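Local atomic coordinates of TPR repeat-containing protein (Cytophaga hutchinsonii, PDB entry 3U4T), a protein that is of unknown function but, as a tetratricopeptide-repeat protein built of stacked helix pairs, probably serves as a scaffold that binds other proteins. Residues K82-K86 with K87-S91; V159-D162 with S163-K167. The protein carries 1 engineered substitution. One frame throughout, in Å; residues are numbered along the deposited sequence.

Contact 1: K82-K86 with K87-S91; sequences KILMK and KGQDS
Lys87 meets the last turn of helix 74-86 through its backbone N, which makes two weak hydrogen bonds, one to Ile83 O (3.2 Å) and one to Leu84 O (2.9 Å). Its side chain sets out back over the helix end, with CG beside the backbone N (chi1 -70°) and 3.4 Å from Ile83 O, before bending away to a salt bridge with Asp54. Gly88, with a positive phi of 81°, gives its N to Met85 O at 3.0 Å. Gln89 then returns its N to Leu84 O, also at 3.0 Å; with the Gly88 bond this 6→1 link completes a Schellman motif, in which Gly88 is the C-prime residue. The Leu84 CD2 methyl lies 4.1 Å from Gln89 CB, and Gln57 of helix 53-64 touches both side chains. Gln89 is itself the N-cap of helix 90-103. Asp90 opens that helix and brings OD1 to 3.7 Å from SE of selenomethionine Met85, a van der Waals contact in which the two side chains cross at about a right angle; its OD2 bonds to Tyr117. Three carbonyls of the ending helix are thus met by amides of the turn, so that the chain can reverse within three residues, at a position where a CB on Gly88 would collide with the carbonyl oxygen of Lys87.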
ATOM      1  N   LYS A  82     -15.127  -1.874   2.336  1.00 32.00           N
ATOM      2  CA  LYS A  82     -14.424  -0.652   1.973  1.00 34.81           C
ATOM      3  C   LYS A  82     -15.305   0.540   2.334  1.00 28.88           C
ATOM      4  O   LYS A  82     -14.815   1.559   2.818  1.00 25.55           O
ATOM      5  CB  LYS A  82     -14.117  -0.598   0.478  1.00 33.18           C
ATOM      6  CG  LYS A  82     -13.027  -1.529   0.000  1.00 35.10           C
ATOM      7  CD  LYS A  82     -12.721  -1.245  -1.466  1.00 48.07           C
ATOM      8  CE  LYS A  82     -11.793  -2.281  -2.069  1.00 63.25           C
ATOM      9  NZ  LYS A  82     -10.533  -2.423  -1.301  1.00 70.63           N
ATOM     10  N   ILE A  83     -16.609   0.409   2.096  1.00 17.98           N
ATOM     11  CA  ILE A  83     -17.540   1.490   2.410  1.00 25.38           C
ATOM     12  C   ILE A  83     -17.682   1.707   3.905  1.00 35.88           C
ATOM     13  O   ILE A  83     -17.785   2.843   4.352  1.00 44.82           O
ATOM     14  CB  ILE A  83     -18.927   1.234   1.786  1.00 27.39           C
ATOM     15  CG1 ILE A  83     -18.810   1.276   0.268  1.00 17.80           C
ATOM     16  CG2 ILE A  83     -19.907   2.295   2.227  1.00 28.82           C
ATOM     17  CD1 ILE A  83     -20.040   0.774  -0.444  1.00 30.66           C
ATOM     18  N   LEU A  84     -17.683   0.622   4.677  1.00 35.24           N
ATOM     19  CA  LEU A  84     -17.802   0.732   6.134  1.00 31.30           C
ATOM     20  C   LEU A  84     -16.523   1.321   6.712  1.00 19.63           C
ATOM     21  O   LEU A  84     -16.559   2.179   7.596  1.00 28.94           O
ATOM     22  CB  LEU A  84     -18.080  -0.641   6.770  1.00 27.35           C
ATOM     23  CG  LEU A  84     -19.500  -1.188   6.553  1.00 19.36           C
ATOM     24  CD1 LEU A  84     -19.557  -2.655   6.912  1.00 25.24           C
ATOM     25  CD2 LEU A  84     -20.508  -0.385   7.386  1.00 28.82           C
HETATM   26  N   MSE A  85     -15.377   0.879   6.213  1.00 23.04           N
HETATM   27  CA  MSE A  85     -14.139   1.428   6.735  1.00 27.98           C
HETATM   28  C   MSE A  85     -14.153   2.951   6.551  1.00 31.74           C
HETATM   29  O   MSE A  85     -13.782   3.687   7.461  1.00 36.31           O
HETATM   30  CB  MSE A  85     -12.929   0.802   6.035  1.00 31.66           C
HETATM   31  CG  MSE A  85     -11.602   1.114   6.718  1.00 44.35           C
HETATM   32 SE   MSE A  85     -11.477   0.400   8.500  0.73 35.19          SE
HETATM   33  CE  MSE A  85     -10.879  -1.401   8.012  1.00 18.58           C
ATOM     34  N   LYS A  86     -14.600   3.433   5.394  1.00 34.95           N
ATOM     35  CA  LYS A  86     -14.644   4.882   5.170  1.00 35.18           C
ATOM     36  C   LYS A  86     -15.596   5.600   6.122  1.00 33.50           C
ATOM     37  O   LYS A  86     -15.405   6.773   6.425  1.00 35.32           O
ATOM     38  CB  LYS A  86     -15.052   5.207   3.727  1.00 25.57           C
ATOM     39  CG  LYS A  86     -13.963   4.996   2.682  1.00 29.25           C
ATOM     40  CD  LYS A  86     -12.788   5.912   2.937  1.00 38.21           C
ATOM     41  CE  LYS A  86     -11.773   5.858   1.806  1.00 53.46           C
ATOM     42  NZ  LYS A  86     -11.117   4.530   1.691  1.00 56.79           N
ATOM     43  N   LYS A  87     -16.627   4.897   6.581  1.00 29.58           N
ATOM     44  CA  LYS A  87     -17.617   5.477   7.491  1.00 32.97           C
ATOM     45  C   LYS A  87     -17.238   5.290   8.963  1.00 41.27           C
ATOM     46  O   LYS A  87     -18.009   5.607   9.875  1.00 39.71           O
ATOM     47  CB  LYS A  87     -18.989   4.869   7.209  1.00 32.77           C
ATOM     48  CG  LYS A  87     -19.570   5.320   5.884  1.00 32.57           C
ATOM     49  CD  LYS A  87     -20.502   6.503   6.101  1.00 37.97           C
ATOM     50  CE  LYS A  87     -19.842   7.605   6.903  1.00 33.42           C
ATOM     51  NZ  LYS A  87     -20.859   8.547   7.436  1.00 44.88           N
ATOM     52  N   GLY A  88     -16.042   4.753   9.175  1.00 38.35           N
ATOM     53  CA  GLY A  88     -15.539   4.561  10.516  1.00 39.05           C
ATOM     54  C   GLY A  88     -16.024   3.336  11.246  1.00 42.05           C
ATOM     55  O   GLY A  88     -15.790   3.216  12.438  1.00 38.81           O
ATOM     56  N   GLN A  89     -16.685   2.416  10.556  1.00 28.03           N
ATOM     57  CA  GLN A  89     -17.174   1.222  11.231  1.00 26.02           C
ATOM     58  C   GLN A  89     -16.248   0.040  11.013  1.00 26.09           C
ATOM     59  O   GLN A  89     -16.601  -0.995  10.439  1.00 29.21           O
ATOM     60  CB  GLN A  89     -18.601   0.944  10.780  1.00 14.38           C
ATOM     61  CG  GLN A  89     -19.452   2.201  10.970  1.00 30.48           C
ATOM     62  CD  GLN A  89     -20.931   1.937  10.979  1.00 56.49           C
ATOM     63  OE1 GLN A  89     -21.505   1.471   9.995  1.00 57.33           O
ATOM     64  NE2 GLN A  89     -21.565   2.240  12.099  1.00 67.70           N
ATOM     65  N   ASP A  90     -15.042   0.237  11.527  1.00 19.70           N
ATOM     66  CA  ASP A  90     -13.937  -0.711  11.459  1.00 32.93           C
ATOM     67  C   ASP A  90     -14.247  -2.192  11.727  1.00 27.49           C
ATOM     68  O   ASP A  90     -13.842  -3.058  10.949  1.00 36.43           O
ATOM     69  CB  ASP A  90     -12.822  -0.238  12.408  1.00 28.84           C
ATOM     70  CG  ASP A  90     -12.412   1.220  12.166  1.00 38.21           C
ATOM     71  OD1 ASP A  90     -13.104   1.937  11.401  1.00 30.56           O
ATOM     72  OD2 ASP A  90     -11.400   1.653  12.762  1.00 25.35           O
ATOM     73  N   SER A  91     -14.953  -2.503  12.805  1.00 22.74           N
ATOM     74  CA  SER A  91     -15.240  -3.897  13.107  1.00 42.46           C
ATOM     75  C   SER A  91     -16.130  -4.539  12.064  1.00 36.06           C
ATOM     76  O   SER A  91     -15.907  -5.685  11.676  1.00 30.68           O
ATOM     77  CB  SER A  91     -15.877  -4.012  14.478  1.00 40.26           C
ATOM     78  OG  SER A  91     -15.016  -3.431  15.434  1.00 43.73           O
TER

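Contact 2: V159-D162 with S163-K167; sequences VKAD and SSFVK
Helix 158-171, the second helix of the pair within a tetratricopeptide repeat, carries this contact along two of its turns. Its regular i to i+4 bonding runs from Ser163 N to Val159 O, from Ser164 N to Lys160 O (3.1 Å) and from Val166 N to Asp162 O (2.7 Å). Ser163 also turns its hydroxyl back along the helix: with OG beside its own backbone N (chi1 -56°), it adds a weak bond to Val159 O at 3.4 Å, so that one carbonyl receives two donors from the same residue. On the buried side, the CB methyl of Ala161 packs 3.6 Å from Phe165 CE2. Phe165 CG lies opposite the carbonyl carbon (chi1 -68°), which swings the ring back toward the preceding turn, and the ring also meets Trp181 with the planes about 30° apart. With an alanine here, the Ala161 methyl and the Trp181 ring are likely to lose the aromatic partner they share, and a gap would probably open beside them. Val166 sets CG2 3.3 Å from Asp162 O, next to the carbonyl that its own N engages. The Asp162 carboxylate reaches Arg182 of helix 176-189 in a salt bridge, and Ser164 OG bonds to Phe145 O in helix 142-154. The helix therefore pairs an apolar contact at Ala161 and Phe165 with polar ties to the helices before and after it, a combination consistent with the helix being held in one orientation between those neighbours.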
ATOM      1  N   VAL A 159      15.552  -8.840  10.840  1.00 35.35           N
ATOM      2  CA  VAL A 159      16.055  -9.946  10.057  1.00 41.24           C
ATOM      3  C   VAL A 159      14.960 -10.416   9.099  1.00 33.70           C
ATOM      4  O   VAL A 159      15.215 -10.554   7.904  1.00 30.23           O
ATOM      5  CB  VAL A 159      16.544 -11.114  10.963  1.00 50.52           C
ATOM      6  CG1 VAL A 159      16.824 -12.351  10.121  1.00 55.70           C
ATOM      7  CG2 VAL A 159      17.822 -10.702  11.694  1.00 43.18           C
ATOM      8  N   LYS A 160      13.745 -10.628   9.603  1.00 35.67           N
ATOM      9  CA  LYS A 160      12.640 -11.082   8.758  1.00 39.83           C
ATOM     10  C   LYS A 160      12.159 -10.018   7.775  1.00 36.34           C
ATOM     11  O   LYS A 160      11.653 -10.338   6.699  1.00 42.33           O
ATOM     12  CB  LYS A 160      11.475 -11.576   9.621  1.00 34.77           C
ATOM     13  CG  LYS A 160      11.790 -12.856  10.360  1.00 39.56           C
ATOM     14  CD  LYS A 160      10.781 -13.153  11.451  1.00 47.69           C
ATOM     15  CE  LYS A 160       9.547 -13.858  10.927  1.00 49.06           C
ATOM     16  NZ  LYS A 160       8.647 -14.232  12.059  1.00 52.76           N
ATOM     17  N   ALA A 161      12.311  -8.752   8.136  1.00 35.96           N
ATOM     18  CA  ALA A 161      11.919  -7.678   7.229  1.00 38.00           C
ATOM     19  C   ALA A 161      12.856  -7.725   6.024  1.00 35.54           C
ATOM     20  O   ALA A 161      12.420  -7.539   4.883  1.00 29.71           O
ATOM     21  CB  ALA A 161      12.036  -6.307   7.917  1.00 32.32           C
ATOM     22  N   ASP A 162      14.137  -7.993   6.280  1.00 33.12           N
ATOM     23  CA  ASP A 162      15.147  -8.048   5.223  1.00 35.67           C
ATOM     24  C   ASP A 162      14.846  -9.142   4.213  1.00 27.18           C
ATOM     25  O   ASP A 162      14.816  -8.890   3.013  1.00 28.30           O
ATOM     26  CB  ASP A 162      16.543  -8.269   5.840  1.00 34.84           C
ATOM     27  CG  ASP A 162      17.687  -7.800   4.925  1.00 38.67           C
ATOM     28  OD1 ASP A 162      17.462  -6.907   4.082  1.00 40.12           O
ATOM     29  OD2 ASP A 162      18.822  -8.312   5.070  1.00 37.34           O
ATOM     30  N   SER A 163      14.618 -10.355   4.705  1.00 38.70           N
ATOM     31  CA  SER A 163      14.328 -11.495   3.832  1.00 44.71           C
ATOM     32  C   SER A 163      13.107 -11.205   2.982  1.00 33.38           C
ATOM     33  O   SER A 163      13.058 -11.542   1.794  1.00 38.79           O
ATOM     34  CB  SER A 163      14.070 -12.753   4.660  1.00 53.32           C
ATOM     35  OG  SER A 163      15.170 -13.023   5.510  1.00 59.47           O
ATOM     36  N   SER A 164      12.115 -10.582   3.605  1.00 32.65           N
ATOM     37  CA  SER A 164      10.884 -10.247   2.914  1.00 33.97           C
ATOM     38  C   SER A 164      11.172  -9.175   1.868  1.00 45.17           C
ATOM     39  O   SER A 164      10.527  -9.132   0.822  1.00 50.82           O
ATOM     40  CB  SER A 164       9.838  -9.768   3.928  1.00 37.04           C
ATOM     41  OG  SER A 164       8.646  -9.357   3.284  1.00 52.50           O
ATOM     42  N   PHE A 165      12.135  -8.301   2.141  1.00 37.68           N
ATOM     43  CA  PHE A 165      12.472  -7.269   1.167  1.00 36.83           C
ATOM     44  C   PHE A 165      13.317  -7.898   0.059  1.00 40.14           C
ATOM     45  O   PHE A 165      13.276  -7.459  -1.091  1.00 32.10           O
ATOM     46  CB  PHE A 165      13.221  -6.105   1.829  1.00 38.03           C
ATOM     47  CG  PHE A 165      12.373  -5.303   2.775  1.00 35.91           C
ATOM     48  CD1 PHE A 165      11.091  -4.881   2.398  1.00 27.38           C
ATOM     49  CD2 PHE A 165      12.839  -4.985   4.051  1.00 29.67           C
ATOM     50  CE1 PHE A 165      10.293  -4.149   3.287  1.00 27.41           C
ATOM     51  CE2 PHE A 165      12.051  -4.258   4.938  1.00 36.56           C
ATOM     52  CZ  PHE A 165      10.780  -3.844   4.559  1.00 36.63           C
ATOM     53  N   VAL A 166      14.087  -8.927   0.412  1.00 34.36           N
ATOM     54  CA  VAL A 166      14.894  -9.639  -0.574  1.00 35.40           C
ATOM     55  C   VAL A 166      13.933 -10.248  -1.589  1.00 32.40           C
ATOM     56  O   VAL A 166      14.264 -10.388  -2.759  1.00 43.04           O
ATOM     57  CB  VAL A 166      15.704 -10.787   0.058  1.00 48.89           C
ATOM     58  CG1 VAL A 166      16.194 -11.726  -1.028  1.00 51.19           C
ATOM     59  CG2 VAL A 166      16.883 -10.231   0.831  1.00 47.35           C
ATOM     60  N   LYS A 167      12.743 -10.619  -1.123  1.00 32.52           N
ATOM     61  CA  LYS A 167      11.725 -11.202  -1.990  1.00 39.78           C
ATOM     62  C   LYS A 167      11.151 -10.179  -2.946  1.00 32.76           C
ATOM     63  O   LYS A 167      10.828 -10.512  -4.092  1.00 45.99           O
ATOM     64  CB  LYS A 167      10.579 -11.797  -1.167  1.00 36.19           C
ATOM     65  CG  LYS A 167      10.805 -13.211  -0.686  1.00 41.95           C
ATOM     66  CD  LYS A 167      10.750 -14.190  -1.850  1.00 50.27           C
ATOM     67  CE  LYS A 167      10.814 -15.622  -1.348  1.00 65.19           C
ATOM     68  NZ  LYS A 167      10.639 -16.601  -2.447  1.00 69.21           N
TER

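In the fold
Contacts 1 and 2 are separate pieces of one helical array, with centres 31 Å apart and nearest atoms about 21 Å apart. They follow in series along the chain and fall on opposite sides of its centre, their own centres 18 Å and 17 Å from it. Residues 82-91 form the turn joining helices 74-86 and 90-103, whereas residues 159-167 lie inside helix 158-171 and join no two helices by their backbone. In each, a charged group reaches a neighbouring helix: from the turn back to helix 53-64 in contact 1, and from helix 158-171 on to helix 176-189 in contact 2. Neither can be assigned to a known binding site.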